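Local coordinates for methyltransferase (Geobacter sulfurreducens PCA, PDB 3C3P), which probably transfers methyl groups from S-adenosyl-L-methionine to oxygen atoms of its substrates, as an O-methyltransferase, at residues L150-L156 / L204-S210. Numbering follows the deposited sequence. Where two conformers were deposited one is given.
Sequences LAKNALL and LLGYRLS
Arg208, Asn153 and Leu156 bury the most area in this antiparallel pairing, where the axes of strands 154-156 and 204-208 approach to 4.6 Å at 161°. Leu156 and Gly206 form a hydrogen-bonded pair (Leu156 N to Gly206 O 2.8 Å, Gly206 N to Leu156 O 3.0 Å); Leu155 and Tyr207 form the adjacent non-hydrogen-bonded pair, CA to CA 4.7 Å. Arg208 N to Ala154 O, 2.9 Å, closes the ladder. This is where the Rossmann-like sheet of class I methyltransferases changes direction: 154-159 is the last of five parallel strands, and 203-208, inserted between it and 192-197, runs against both, giving the order 3-2-1-4-5-7-6. Leu156, on the face opposite Tyr207, packs against Phe182 and Leu186 of helix 181-186. Ahead of strand 154-159, a type II turn from Ala151 to Ala154 puts Asn153 in the left-handed region (phi/psi 62/28). Its m rotamer carries ND2 to Arg208 O, 2.9 Å, and Ser210 OG, 3.1 Å, while a water joins Asn153 OD1 (2.7 Å) to Tyr207 OH (3.2 Å). Arg208, t at chi1 and chi2 and p at chi3, folds its guanidinium over Leu150 CB, with weak hydrogen bonds from NE (3.4 Å) and NH2 (3.3 Å) to Ala151 O.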
loop_
_atom_site.group_PDB
_atom_site.type_symbol
_atom_site.label_atom_id
_atom_site.label_comp_id
_atom_site.label_asym_id
_atom_site.label_seq_id
_atom_site.Cartn_x
_atom_site.Cartn_y
_atom_site.Cartn_z
ATOM N N LEU A 150 8.088 -15.248 -10.861
ATOM C CA LEU A 150 8.152 -14.317 -9.725
ATOM C C LEU A 150 9.363 -14.506 -8.822
ATOM O O LEU A 150 9.828 -15.612 -8.588
ATOM C CB LEU A 150 6.874 -14.382 -8.865
ATOM C CG LEU A 150 5.531 -14.023 -9.504
ATOM C CD1 LEU A 150 4.443 -14.140 -8.451
ATOM C CD2 LEU A 150 5.573 -12.624 -10.107
ATOM N N ALA A 151 9.882 -13.388 -8.345
ATOM C CA ALA A 151 10.989 -13.413 -7.403
ATOM C C ALA A 151 10.439 -13.664 -6.019
ATOM O O ALA A 151 9.247 -13.522 -5.762
ATOM C CB ALA A 151 11.720 -12.092 -7.385
ATOM N N LYS A 152 11.338 -14.066 -5.135
ATOM C CA LYS A 152 10.983 -14.229 -3.739
ATOM C C LYS A 152 10.359 -12.916 -3.262
ATOM O O LYS A 152 10.909 -11.837 -3.509
ATOM C CB LYS A 152 12.222 -14.488 -2.879
ATOM C CG LYS A 152 11.935 -14.478 -1.380
ATOM C CD LYS A 152 13.173 -14.743 -0.522
ATOM C CE LYS A 152 12.839 -14.547 0.945
ATOM N NZ LYS A 152 14.003 -14.874 1.839
ATOM N N ASN A 153 9.227 -13.027 -2.573
ATOM C CA ASN A 153 8.532 -11.872 -1.980
ATOM C C ASN A 153 8.053 -10.824 -2.990
ATOM O O ASN A 153 7.947 -9.616 -2.680
ATOM C CB ASN A 153 9.379 -11.188 -0.873
ATOM C CG ASN A 153 9.667 -12.082 0.342
ATOM O OD1 ASN A 153 10.688 -11.881 1.012
ATOM N ND2 ASN A 153 8.804 -13.059 0.619
ATOM N N ALA A 154 7.787 -11.293 -4.203
ATOM C CA ALA A 154 7.207 -10.420 -5.240
ATOM C C ALA A 154 5.848 -9.917 -4.790
ATOM O O ALA A 154 5.178 -10.503 -3.954
ATOM C CB ALA A 154 7.037 -11.144 -6.562
ATOM N N LEU A 155 5.450 -8.820 -5.405
ATOM C CA LEU A 155 4.175 -8.199 -5.161
ATOM C C LEU A 155 3.355 -8.126 -6.428
ATOM O O LEU A 155 3.814 -7.635 -7.462
ATOM C CB LEU A 155 4.378 -6.754 -4.678
ATOM C CG LEU A 155 3.135 -5.904 -4.398
ATOM C CD1 LEU A 155 2.320 -6.378 -3.193
ATOM C CD2 LEU A 155 3.565 -4.413 -4.239
ATOM N N LEU A 156 2.138 -8.629 -6.294
ATOM C CA LEU A 156 1.161 -8.624 -7.365
ATOM C C LEU A 156 0.269 -7.424 -7.120
ATOM O O LEU A 156 -0.184 -7.192 -5.996
ATOM C CB LEU A 156 0.314 -9.904 -7.347
ATOM C CG LEU A 156 -0.694 -10.096 -8.469
ATOM C CD1 LEU A 156 0.042 -10.364 -9.777
ATOM C CD2 LEU A 156 -1.607 -11.247 -8.118
ATOM N N LEU A 204 -6.212 -4.962 -5.910
ATOM C CA LEU A 204 -5.882 -6.193 -5.211
ATOM C C LEU A 204 -4.367 -6.275 -5.094
ATOM O O LEU A 204 -3.635 -6.145 -6.082
ATOM C CB LEU A 204 -6.439 -7.405 -5.960
ATOM C CG LEU A 204 -6.191 -8.847 -5.529
ATOM C CD1 LEU A 204 -6.692 -9.159 -4.124
ATOM C CD2 LEU A 204 -6.900 -9.789 -6.530
ATOM N N LEU A 205 -3.910 -6.483 -3.867
ATOM C CA LEU A 205 -2.485 -6.594 -3.588
ATOM C C LEU A 205 -2.207 -7.967 -3.016
ATOM O O LEU A 205 -2.884 -8.425 -2.075
ATOM C CB LEU A 205 -2.053 -5.514 -2.585
ATOM C CG LEU A 205 -2.325 -4.048 -2.940
ATOM C CD1 LEU A 205 -1.998 -3.080 -1.762
ATOM C CD2 LEU A 205 -1.540 -3.679 -4.178
ATOM N N GLY A 206 -1.224 -8.622 -3.617
ATOM C CA GLY A 206 -0.777 -9.956 -3.173
ATOM C C GLY A 206 0.721 -10.022 -2.974
ATOM O O GLY A 206 1.502 -9.876 -3.920
ATOM N N TYR A 207 1.120 -10.249 -1.732
ATOM C CA TYR A 207 2.527 -10.379 -1.373
ATOM C C TYR A 207 2.873 -11.853 -1.322
ATOM O O TYR A 207 2.235 -12.621 -0.617
ATOM C CB TYR A 207 2.789 -9.739 -0.016
ATOM C CG TYR A 207 4.192 -9.848 0.501
ATOM C CD1 TYR A 207 5.151 -8.908 0.128
ATOM C CD2 TYR A 207 4.570 -10.860 1.366
ATOM C CE1 TYR A 207 6.440 -8.997 0.585
ATOM C CE2 TYR A 207 5.837 -10.947 1.828
ATOM C CZ TYR A 207 6.771 -9.997 1.446
ATOM O OH TYR A 207 8.043 -10.077 1.923
ATOM N N ARG A 208 3.912 -12.229 -2.047
ATOM C CA ARG A 208 4.310 -13.616 -2.104
ATOM C C ARG A 208 5.147 -13.946 -0.893
ATOM O O ARG A 208 6.247 -13.454 -0.719
ATOM C CB ARG A 208 5.036 -13.907 -3.409
ATOM C CG ARG A 208 4.920 -15.339 -3.752
ATOM C CD ARG A 208 5.210 -15.595 -5.159
ATOM N NE ARG A 208 6.627 -15.710 -5.339
ATOM C CZ ARG A 208 7.290 -16.848 -5.484
ATOM N NH1 ARG A 208 6.685 -18.008 -5.590
ATOM N NH2 ARG A 208 8.588 -16.796 -5.608
ATOM N N LEU A 209 4.594 -14.817 -0.068
ATOM C CA LEU A 209 5.222 -15.255 1.193
ATOM C C LEU A 209 6.541 -15.988 0.953
ATOM O O LEU A 209 6.729 -16.621 -0.061
ATOM C CB LEU A 209 4.206 -16.059 2.033
ATOM C CG LEU A 209 2.982 -15.271 2.502
ATOM C CD1 LEU A 209 1.954 -16.197 3.124
ATOM C CD2 LEU A 209 3.369 -14.172 3.481
ATOM N N SER A 210 7.469 -15.817 1.895
ATOM C CA SER A 210 8.820 -16.411 1.827
ATOM C C SER A 210 8.761 -17.931 1.744
ATOM O O SER A 210 9.640 -18.519 1.117
ATOM C CB SER A 210 9.663 -16.015 3.041
ATOM O OG SER A 210 9.771 -14.608 3.166
ATOM O OXT SER A 210 7.860 -18.590 2.280
HETATM O O HOH W 1 10.598 -11.164 3.603
HETATM O O HOH W 2 8.358 -15.769 -2.177
#